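Local structure of beta subunit of photoactivated adenylyl cyclase (Beggiatoa sp. PS, 5M2A) at residues 76-81 with 121-126; 10-15 with 48-53; 41-46 with 96-101. The protein senses blue light through a flavin-binding BLUF domain and, as a photoactivated adenylyl cyclase, makes cyclic AMP from ATP in response. All coordinates share one frame; numbering follows the deposited sequence. Where two conformers were deposited one is given.

How the contacts relate
All three contacts draw on the mixed sheet that carries the flavin site. Contact 2 (10-15 with 48-53) pairs antiparallel strands within that sheet and contact 3 (41-46 with 96-101) pairs parallel ones; both are buried and held by backbone ladders, and they join where Phe51 and Ile53 bond to the strand of 41-46. Contact 1 (76-81 with 121-126) is only partly buried: strand 77-83, next to strand 5-14 of contact 2, meets helix 110-129 through an arginine-asparagine pairing and leucines against a histidine instead of a ladder. Contacts 2 and 3 reach the flavin directly, and all three touch the second subunit.

Contact 1: residues 76-81 with 121-126; sequences NILCLK and QSHRVL
Arg124 reaches from helix 110-129 to the backbone carbonyl of Asn76 and grips it end-on with two nitrogens. NH2 lies 2.8 Å from Asn76 O and NH1 lies 3.0 Å from Asn76 O, with the oxygen close to the guanidinium plane. NH2 comes in the plane of the carbonyl, while NH1 stands above it. The arginine chain bends at chi2 and chi3 on its way there.

In the conformer given, one of two modelled for Asn76, the amide also stacks on the guanidinium, the two planes 8° apart, with OD1 over one face and offset toward its rim. That pairing is a stack and not a hydrogen bond. OD1 instead accepts a hydrogen bond from a water 3.1 Å away, which also donates to Arg124 O.

Van der Waals packing continues along the strand. Leu78 CB lies against the guanidinium at Arg124 NH1. Two leucine methyls meet His123: Leu78 CD2 at the ring edge, 3.8 Å from CE1, and Leu80 CD2, 3.6 Å from the same His123 CE1.

Glu127, one turn further along the helix, forms a salt bridge with Arg124 NH1 and is hydrogen-bonded to His123 ND1, while His123 NE2 bonds to Ser122 of the second subunit. With Glu127 beside it, Arg124 is likely to remain charged, and its two-nitrogen grip ties Asn76 to a helix that also meets the second subunit.

Contact 2: residues 10-15 with 48-53; sequences YISKIS and GLFFQI. With FMN (flavin mononucleotide), chain F.
Gly48 begins the pairing by accepting a hydrogen bond from Ile14 N through its O, and its positive phi suits a glycine. Leu49 follows, opposite Lys13 in a non-hydrogen-bonded pair, its CD2 lying 3.4 Å from Ser12 O.

Phe50 forms a hydrogen-bonded pair with Ser12, and its ring is covered on both faces. Ile14 CG1 sits over the centre in a CH-pi contact, 3.6 Å from the centroid; the flavin methyl C7M lies over the opposite face, offset toward the rim, 3.5 Å from Phe50 CD2. Ser12 OG, which bonds to His74, lies at the ring edge.

Phe51 turns to the other side of the sheet, where its CD2 meets Ile11 CG2 at 3.8 Å.

Gln52 pairs with Tyr10 through both backbone bonds, and the two side chains run side by side. Gln52 CG is anti to its backbone N (chi1 -164°), starting an extended chain toward the flavin. Tyr10 OH donates to Gln52 OE1 at a modelled 2.5 Å, unusually short and doubtful as an exact value, while Gln52 NE2 donates to flavin N5 at 3.0 Å and more weakly to O4. This tyrosine–glutamine–flavin chain on neighbouring antiparallel strands is the hallmark of the BLUF photoreceptor site.

Contact 3: residues 41-46 with 96-101; sequences GVLLYL and MKTINL
Gly41 and Lys97 open a ladder of five backbone hydrogen bonds between parallel strands. Lys97 N donates to Gly41 O, Leu43 N to Lys97 O at 2.7 Å, Ile99 N to Leu43 O at 2.8 Å, Tyr45 N to Ile99 O, and Leu101 N, less straight, to Tyr45 O. Val42, Leu43, Leu44 and Tyr45 thus lie beside Lys97, Thr98, Ile99 and Asn100 in turn.

The aromatic contact is at Tyr45. Its ring lies across Asn100, with Asn100 CA over one face in a CH-pi contact, 4.0 Å from the centroid, and with ring and amide planes 20° apart. Thr98 CG2 meets the ring edge, 3.8 Å from Tyr45 CE1. The Asn100 amide turns its OD1 to Asn102. An alanine in place of Tyr45 would probably leave Asn100 CA and Thr98 CG2 without the ring they pack on and open a gap beside Phe50 and helix 20-36.

Apolar packing fills the rest. Leu44 and Ile99 lie side by side, their CD1 atoms 3.8 Å apart, on the face that meets the second subunit; Leu46 CD1 rests on Leu101 CB. On the flavin side Met96, bent at chi2 and chi3, brings SD to 3.8 Å from Leu43 CB, and its methyl CE lies against the backbone of Gly41, 3.5 Å from Gly41 C.

Main-chain bonds therefore fix the alignment of the strands, while side chains give one face to the flavin pocket, through Leu43 and Met96, and the other to the dimer.

Contact 1: residues 76-81 with 121-126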
loop_
_atom_site.group_PDB
_atom_site.type_symbol
_atom_site.label_atom_id
_atom_site.label_comp_id
_atom_site.label_asym_id
_atom_site.label_seq_id
_atom_site.Cartn_x
_atom_site.Cartn_y
_atom_site.Cartn_z
ATOM N N ASN A 76 -19.300 2.824 -4.890
ATOM C CA ASN A 76 -18.095 2.851 -4.056
ATOM C C ASN A 76 -18.467 2.932 -2.577
ATOM O O ASN A 76 -18.041 3.826 -1.839
ATOM C CB ASN A 76 -17.166 3.999 -4.457
ATOM C CG ASN A 76 -15.767 3.857 -3.866
ATOM O OD1 ASN A 76 -15.030 4.838 -3.716
ATOM N ND2 ASN A 76 -15.399 2.630 -3.516
ATOM N N ILE A 77 -19.284 1.980 -2.147
ATOM C CA ILE A 77 -19.780 1.970 -0.775
ATOM C C ILE A 77 -18.739 1.338 0.138
ATOM O O ILE A 77 -18.247 0.234 -0.125
ATOM C CB ILE A 77 -21.119 1.223 -0.694
ATOM C CG1 ILE A 77 -22.143 1.883 -1.623
ATOM C CG2 ILE A 77 -21.614 1.184 0.750
ATOM C CD1 ILE A 77 -23.354 1.015 -1.906
ATOM N N LEU A 78 -18.401 2.035 1.221
ATOM C CA LEU A 78 -17.464 1.520 2.211
ATOM C C LEU A 78 -18.075 1.708 3.590
ATOM O O LEU A 78 -18.289 2.842 4.033
ATOM C CB LEU A 78 -16.102 2.208 2.116
ATOM C CG LEU A 78 -15.103 1.815 3.208
ATOM C CD1 LEU A 78 -14.798 0.330 3.156
ATOM C CD2 LEU A 78 -13.817 2.624 3.112
ATOM N N CYS A 79 -18.361 0.598 4.260
ATOM C CA CYS A 79 -18.772 0.652 5.654
ATOM C C CYS A 79 -17.547 0.906 6.523
ATOM O O CYS A 79 -16.564 0.161 6.454
ATOM C CB CYS A 79 -19.466 -0.645 6.062
ATOM S SG CYS A 79 -20.043 -0.641 7.776
ATOM N N LEU A 80 -17.612 1.958 7.342
ATOM C CA LEU A 80 -16.463 2.424 8.110
ATOM C C LEU A 80 -16.428 1.906 9.534
ATOM O O LEU A 80 -15.344 1.787 10.116
ATOM C CB LEU A 80 -16.444 3.952 8.164
ATOM C CG LEU A 80 -16.250 4.686 6.846
ATOM C CD1 LEU A 80 -16.313 6.172 7.119
ATOM C CD2 LEU A 80 -14.925 4.297 6.215
ATOM N N LYS A 81 -17.581 1.604 10.111
ATOM C CA LYS A 81 -17.612 1.253 11.517
ATOM C C LYS A 81 -18.885 0.476 11.780
ATOM O O LYS A 81 -19.945 0.805 11.242
ATOM C CB LYS A 81 -17.542 2.505 12.404
ATOM C CG LYS A 81 -17.708 2.228 13.894
ATOM C CD LYS A 81 -17.939 3.509 14.685
ATOM C CE LYS A 81 -16.640 4.230 15.001
ATOM N NZ LYS A 81 -16.888 5.516 15.721
ATOM N N GLN A 121 -12.616 13.229 1.460
ATOM C CA GLN A 121 -12.034 13.140 0.130
ATOM C C GLN A 121 -10.629 12.556 0.185
ATOM O O GLN A 121 -10.245 11.750 -0.674
ATOM C CB GLN A 121 -12.039 14.522 -0.520
ATOM C CG GLN A 121 -13.431 14.939 -0.962
ATOM C CD GLN A 121 -13.503 16.370 -1.466
ATOM O OE1 GLN A 121 -12.583 17.165 -1.267
ATOM N NE2 GLN A 121 -14.607 16.704 -2.121
ATOM N N SER A 122 -9.854 12.940 1.195
ATOM C CA SER A 122 -8.546 12.325 1.405
ATOM C C SER A 122 -8.677 10.840 1.724
ATOM O O SER A 122 -7.909 10.018 1.210
ATOM C CB SER A 122 -7.802 13.059 2.522
ATOM O OG SER A 122 -6.500 12.541 2.707
ATOM N N HIS A 123 -9.647 10.483 2.568
ATOM C CA HIS A 123 -9.890 9.085 2.905
ATOM C C HIS A 123 -10.121 8.250 1.652
ATOM O O HIS A 123 -9.562 7.154 1.505
ATOM C CB HIS A 123 -11.101 9.007 3.848
ATOM C CG HIS A 123 -11.321 7.659 4.475
ATOM N ND1 HIS A 123 -11.893 6.601 3.803
ATOM C CD2 HIS A 123 -11.089 7.220 5.733
ATOM C CE1 HIS A 123 -11.988 5.560 4.615
ATOM N NE2 HIS A 123 -11.500 5.909 5.792
ATOM N N ARG A 124 -10.915 8.772 0.715
ATOM C CA ARG A 124 -11.240 8.013 -0.485
ATOM C C ARG A 124 -10.021 7.824 -1.373
ATOM O O ARG A 124 -9.946 6.836 -2.107
ATOM C CB ARG A 124 -12.365 8.695 -1.266
ATOM C CG ARG A 124 -13.579 9.033 -0.402
ATOM C CD ARG A 124 -14.795 8.252 -0.847
ATOM N NE ARG A 124 -14.719 6.849 -0.465
ATOM C CZ ARG A 124 -15.646 5.952 -0.776
ATOM N NH1 ARG A 124 -15.504 4.694 -0.395
ATOM N NH2 ARG A 124 -16.718 6.315 -1.470
ATOM N N VAL A 125 -9.065 8.748 -1.322
ATOM C CA VAL A 125 -7.810 8.552 -2.044
ATOM C C VAL A 125 -7.006 7.428 -1.404
ATOM O O VAL A 125 -6.583 6.478 -2.076
ATOM C CB VAL A 125 -6.997 9.856 -2.077
ATOM C CG1 VAL A 125 -5.612 9.577 -2.651
ATOM C CG2 VAL A 125 -7.706 10.892 -2.927
ATOM N N LEU A 126 -6.800 7.521 -0.088
ATOM C CA LEU A 126 -6.051 6.498 0.640
ATOM C C LEU A 126 -6.625 5.103 0.437
ATOM O O LEU A 126 -5.857 4.138 0.370
ATOM C CB LEU A 126 -6.024 6.826 2.130
ATOM C CG LEU A 126 -5.406 8.127 2.639
ATOM C CD1 LEU A 126 -4.975 7.951 4.082
ATOM C CD2 LEU A 126 -4.243 8.594 1.792
HETATM O O HOH W 1 -11.954 4.965 -3.178
#

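Contact 2: residues 10-15 with 48-53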
loop_
_atom_site.group_PDB
_atom_site.type_symbol
_atom_site.label_atom_id
_atom_site.label_comp_id
_atom_site.label_asym_id
_atom_site.label_seq_id
_atom_site.Cartn_x
_atom_site.Cartn_y
_atom_site.Cartn_z
ATOM N N TYR A 10 -21.439 4.247 7.100
ATOM C CA TYR A 10 -20.810 4.019 5.811
ATOM C C TYR A 10 -20.761 5.322 5.037
ATOM O O TYR A 10 -21.498 6.270 5.319
ATOM C CB TYR A 10 -21.542 2.931 4.995
ATOM C CG TYR A 10 -22.858 3.353 4.383
ATOM C CD1 TYR A 10 -22.904 4.048 3.177
ATOM C CD2 TYR A 10 -24.061 3.047 5.006
ATOM C CE1 TYR A 10 -24.111 4.439 2.619
ATOM C CE2 TYR A 10 -25.269 3.429 4.454
ATOM C CZ TYR A 10 -25.291 4.127 3.261
ATOM O OH TYR A 10 -26.492 4.513 2.707
ATOM N N ILE A 11 -19.871 5.351 4.048
ATOM C CA ILE A 11 -19.808 6.435 3.084
ATOM C C ILE A 11 -19.983 5.851 1.688
ATOM O O ILE A 11 -19.738 4.666 1.441
ATOM C CB ILE A 11 -18.491 7.219 3.182
ATOM C CG1 ILE A 11 -17.308 6.269 3.021
ATOM C CG2 ILE A 11 -18.410 7.932 4.507
ATOM C CD1 ILE A 11 -15.975 6.964 3.122
ATOM N N SER A 12 -20.416 6.704 0.769
ATOM C CA SER A 12 -20.645 6.268 -0.598
ATOM C C SER A 12 -20.519 7.457 -1.534
ATOM O O SER A 12 -20.563 8.617 -1.116
ATOM C CB SER A 12 -22.016 5.608 -0.751
ATOM O OG SER A 12 -23.043 6.576 -0.673
ATOM N N LYS A 13 -20.352 7.145 -2.814
ATOM C CA LYS A 13 -20.338 8.131 -3.883
ATOM C C LYS A 13 -21.711 8.182 -4.532
ATOM O O LYS A 13 -22.234 7.151 -4.963
ATOM C CB LYS A 13 -19.276 7.790 -4.932
ATOM C CG LYS A 13 -19.155 8.815 -6.042
ATOM C CD LYS A 13 -18.047 8.437 -7.022
ATOM C CE LYS A 13 -17.934 9.443 -8.150
ATOM N NZ LYS A 13 -16.855 9.092 -9.122
ATOM N N ILE A 14 -22.286 9.379 -4.598
ATOM C CA ILE A 14 -23.574 9.558 -5.254
ATOM C C ILE A 14 -23.416 9.296 -6.745
ATOM O O ILE A 14 -22.545 9.877 -7.404
ATOM C CB ILE A 14 -24.114 10.969 -4.988
ATOM C CG1 ILE A 14 -24.094 11.261 -3.486
ATOM C CG2 ILE A 14 -25.504 11.121 -5.571
ATOM C CD1 ILE A 14 -24.506 12.676 -3.130
ATOM N N SER A 15 -24.263 8.418 -7.284
ATOM C CA SER A 15 -24.199 8.067 -8.700
ATOM C C SER A 15 -24.655 9.244 -9.554
ATOM O O SER A 15 -25.801 9.690 -9.443
ATOM C CB SER A 15 -25.066 6.844 -8.984
ATOM O OG SER A 15 -24.569 5.692 -8.328
ATOM N N GLY A 48 -21.196 15.390 -3.485
ATOM C CA GLY A 48 -21.227 14.114 -4.167
ATOM C C GLY A 48 -20.943 12.910 -3.304
ATOM O O GLY A 48 -20.675 11.831 -3.837
ATOM N N LEU A 49 -20.990 13.055 -1.981
ATOM C CA LEU A 49 -20.774 11.939 -1.073
ATOM C C LEU A 49 -21.973 11.789 -0.147
ATOM O O LEU A 49 -22.567 12.782 0.274
ATOM C CB LEU A 49 -19.492 12.135 -0.255
ATOM C CG LEU A 49 -18.206 12.112 -1.089
ATOM C CD1 LEU A 49 -16.979 12.298 -0.217
ATOM C CD2 LEU A 49 -18.108 10.824 -1.890
ATOM N N PHE A 50 -22.336 10.542 0.140
ATOM C CA PHE A 50 -23.334 10.208 1.148
ATOM C C PHE A 50 -22.625 9.727 2.409
ATOM O O PHE A 50 -21.606 9.037 2.336
ATOM C CB PHE A 50 -24.278 9.106 0.660
ATOM C CG PHE A 50 -25.386 9.578 -0.240
ATOM C CD1 PHE A 50 -26.124 10.705 0.066
ATOM C CD2 PHE A 50 -25.710 8.863 -1.388
ATOM C CE1 PHE A 50 -27.156 11.123 -0.760
ATOM C CE2 PHE A 50 -26.741 9.276 -2.217
ATOM C CZ PHE A 50 -27.463 10.408 -1.901
ATOM N N PHE A 51 -23.174 10.096 3.563
ATOM C CA PHE A 51 -22.767 9.558 4.855
ATOM C C PHE A 51 -24.035 9.046 5.510
ATOM O O PHE A 51 -25.015 9.785 5.583
ATOM C CB PHE A 51 -22.128 10.625 5.767
ATOM C CG PHE A 51 -21.032 11.430 5.117
ATOM C CD1 PHE A 51 -21.319 12.334 4.106
ATOM C CD2 PHE A 51 -19.725 11.320 5.551
ATOM C CE1 PHE A 51 -20.309 13.083 3.515
ATOM C CE2 PHE A 51 -18.723 12.075 4.954
ATOM C CZ PHE A 51 -19.022 12.956 3.942
ATOM N N GLN A 52 -24.040 7.807 5.984
ATOM C CA GLN A 52 -25.239 7.353 6.670
ATOM C C GLN A 52 -24.891 6.564 7.920
ATOM O O GLN A 52 -23.957 5.762 7.928
ATOM C CB GLN A 52 -26.153 6.519 5.759
ATOM C CG GLN A 52 -27.584 6.366 6.350
ATOM C CD GLN A 52 -28.566 5.726 5.389
ATOM O OE1 GLN A 52 -28.178 4.978 4.486
ATOM N NE2 GLN A 52 -29.848 6.014 5.576
ATOM N N ILE A 53 -25.673 6.799 8.971
ATOM C CA ILE A 53 -25.613 6.044 10.212
ATOM C C ILE A 53 -26.951 5.338 10.366
ATOM O O ILE A 53 -28.002 5.977 10.260
ATOM C CB ILE A 53 -25.338 6.960 11.420
ATOM C CG1 ILE A 53 -24.082 7.805 11.183
ATOM C CG2 ILE A 53 -25.203 6.134 12.695
ATOM C CD1 ILE A 53 -23.807 8.839 12.280
HETATM N N1 FMN F . -34.153 2.615 2.487
HETATM C C2 FMN F . -34.641 2.416 3.764
HETATM O O2 FMN F . -35.649 1.740 3.937
HETATM N N3 FMN F . -33.995 2.962 4.854
HETATM C C4 FMN F . -32.855 3.716 4.667
HETATM O O4 FMN F . -32.276 4.209 5.634
HETATM C C4A FMN F . -32.363 3.921 3.389
HETATM N N5 FMN F . -31.228 4.678 3.223
HETATM C C5A FMN F . -30.729 4.887 1.964
HETATM C C6 FMN F . -29.584 5.650 1.812
HETATM C C7 FMN F . -29.066 5.873 0.546
HETATM C C7M FMN F . -27.827 6.705 0.408
HETATM C C8 FMN F . -29.700 5.329 -0.569
HETATM C C8M FMN F . -29.151 5.561 -1.944
HETATM C C9 FMN F . -30.851 4.560 -0.415
HETATM C C9A FMN F . -31.367 4.336 0.855
HETATM N N10 FMN F . -32.506 3.573 1.017
HETATM C C10 FMN F . -33.011 3.367 2.288
HETATM C "C1'" FMN F . -33.189 3.009 -0.201
HETATM C "C2'" FMN F . -33.142 1.490 -0.303
HETATM O "O2'" FMN F . -31.970 1.108 -0.984
HETATM C "C3'" FMN F . -34.360 1.018 -1.085
HETATM O "O3'" FMN F . -34.479 1.795 -2.259
HETATM C "C4'" FMN F . -35.624 1.176 -0.246
HETATM O "O4'" FMN F . -35.495 0.431 0.944
HETATM C "C5'" FMN F . -36.858 0.697 -1.001
HETATM O "O5'" FMN F . -36.693 -0.666 -1.321
HETATM P P FMN F . -37.921 -1.529 -1.896
HETATM O O1P FMN F . -38.797 -1.929 -0.733
HETATM O O2P FMN F . -38.714 -0.686 -2.871
HETATM O O3P FMN F . -37.380 -2.758 -2.592
#

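Contact 3: residues 41-46 with 96-101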
loop_
_atom_site.group_PDB
_atom_site.type_symbol
_atom_site.label_atom_id
_atom_site.label_comp_id
_atom_site.label_asym_id
_atom_site.label_seq_id
_atom_site.Cartn_x
_atom_site.Cartn_y
_atom_site.Cartn_z
ATOM N N GLY A 41 -31.600 6.744 12.403
ATOM C CA GLY A 41 -30.316 7.153 11.871
ATOM C C GLY A 41 -30.378 8.498 11.189
ATOM O O GLY A 41 -31.362 9.234 11.280
ATOM N N VAL A 42 -29.269 8.823 10.518
ATOM C CA VAL A 42 -29.103 10.091 9.827
ATOM C C VAL A 42 -28.456 9.836 8.481
ATOM O O VAL A 42 -27.631 8.927 8.328
ATOM C CB VAL A 42 -28.251 11.105 10.631
ATOM C CG1 VAL A 42 -28.955 11.500 11.894
ATOM C CG2 VAL A 42 -26.886 10.529 10.954
ATOM N N LEU A 43 -28.833 10.641 7.496
ATOM C CA LEU A 43 -28.245 10.599 6.163
ATOM C C LEU A 43 -27.764 12.001 5.829
ATOM O O LEU A 43 -28.573 12.930 5.743
ATOM C CB LEU A 43 -29.253 10.105 5.122
ATOM C CG LEU A 43 -28.798 10.123 3.662
ATOM C CD1 LEU A 43 -27.624 9.165 3.463
ATOM C CD2 LEU A 43 -29.967 9.773 2.740
ATOM N N LEU A 44 -26.456 12.162 5.671
ATOM C CA LEU A 44 -25.853 13.430 5.291
ATOM C C LEU A 44 -25.279 13.316 3.885
ATOM O O LEU A 44 -24.759 12.269 3.495
ATOM C CB LEU A 44 -24.733 13.834 6.258
ATOM C CG LEU A 44 -25.064 14.646 7.511
ATOM C CD1 LEU A 44 -25.771 13.781 8.510
ATOM C CD2 LEU A 44 -23.795 15.219 8.116
ATOM N N TYR A 45 -25.372 14.397 3.118
ATOM C CA TYR A 45 -24.661 14.410 1.850
ATOM C C TYR A 45 -23.922 15.726 1.673
ATOM O O TYR A 45 -24.364 16.782 2.136
ATOM C CB TYR A 45 -25.568 14.105 0.645
ATOM C CG TYR A 45 -26.782 14.972 0.458
ATOM C CD1 TYR A 45 -27.912 14.801 1.249
ATOM C CD2 TYR A 45 -26.827 15.917 -0.555
ATOM C CE1 TYR A 45 -29.035 15.574 1.061
ATOM C CE2 TYR A 45 -27.947 16.697 -0.753
ATOM C CZ TYR A 45 -29.051 16.517 0.057
ATOM O OH TYR A 45 -30.171 17.290 -0.138
ATOM N N LEU A 46 -22.768 15.631 1.015
ATOM C CA LEU A 46 -21.844 16.752 0.902
ATOM C C LEU A 46 -20.952 16.493 -0.299
ATOM O O LEU A 46 -20.196 15.518 -0.295
ATOM C CB LEU A 46 -21.004 16.902 2.178
ATOM C CG LEU A 46 -20.053 18.102 2.242
ATOM C CD1 LEU A 46 -20.832 19.411 2.175
ATOM C CD2 LEU A 46 -19.212 18.041 3.498
ATOM N N MET A 96 -35.239 8.462 9.988
ATOM C CA MET A 96 -34.126 8.788 9.102
ATOM C C MET A 96 -34.106 10.290 8.847
ATOM O O MET A 96 -34.916 10.807 8.071
ATOM C CB MET A 96 -34.221 8.020 7.781
ATOM C CG MET A 96 -33.045 8.281 6.835
ATOM S SD MET A 96 -31.437 8.278 7.657
ATOM C CE MET A 96 -31.415 6.646 8.403
ATOM N N LYS A 97 -33.201 10.996 9.507
ATOM C CA LYS A 97 -33.063 12.433 9.325
ATOM C C LYS A 97 -32.079 12.692 8.193
ATOM O O LYS A 97 -30.941 12.221 8.241
ATOM C CB LYS A 97 -32.585 13.098 10.616
ATOM C CG LYS A 97 -32.068 14.515 10.447
ATOM C CD LYS A 97 -33.196 15.492 10.266
ATOM C CE LYS A 97 -33.940 15.699 11.567
ATOM N NZ LYS A 97 -35.172 16.511 11.382
ATOM N N THR A 98 -32.517 13.419 7.170
ATOM C CA THR A 98 -31.661 13.762 6.039
ATOM C C THR A 98 -31.150 15.184 6.207
ATOM O O THR A 98 -31.937 16.109 6.427
ATOM C CB THR A 98 -32.405 13.629 4.709
ATOM O OG1 THR A 98 -32.791 12.264 4.514
ATOM C CG2 THR A 98 -31.512 14.080 3.547
ATOM N N ILE A 99 -29.839 15.356 6.096
ATOM C CA ILE A 99 -29.197 16.652 6.266
ATOM C C ILE A 99 -28.416 16.953 4.995
ATOM O O ILE A 99 -27.478 16.224 4.652
ATOM C CB ILE A 99 -28.275 16.668 7.493
ATOM C CG1 ILE A 99 -29.066 16.318 8.757
ATOM C CG2 ILE A 99 -27.619 18.028 7.639
ATOM C CD1 ILE A 99 -28.216 16.226 10.001
ATOM N N ASN A 100 -28.806 18.017 4.295
ATOM C CA ASN A 100 -28.068 18.485 3.122
ATOM C C ASN A 100 -27.008 19.469 3.594
ATOM O O ASN A 100 -27.276 20.665 3.744
ATOM C CB ASN A 100 -28.999 19.132 2.104
ATOM C CG ASN A 100 -28.265 19.583 0.859
ATOM O OD1 ASN A 100 -27.056 19.382 0.735
ATOM N ND2 ASN A 100 -28.994 20.171 -0.081
ATOM N N LEU A 101 -25.792 18.969 3.815
ATOM C CA LEU A 101 -24.733 19.825 4.325
ATOM C C LEU A 101 -24.287 20.872 3.309
ATOM O O LEU A 101 -23.702 21.883 3.708
ATOM C CB LEU A 101 -23.544 18.972 4.773
ATOM C CG LEU A 101 -22.876 19.450 6.069
ATOM C CD1 LEU A 101 -23.891 19.520 7.193
ATOM C CD2 LEU A 101 -21.709 18.553 6.464
#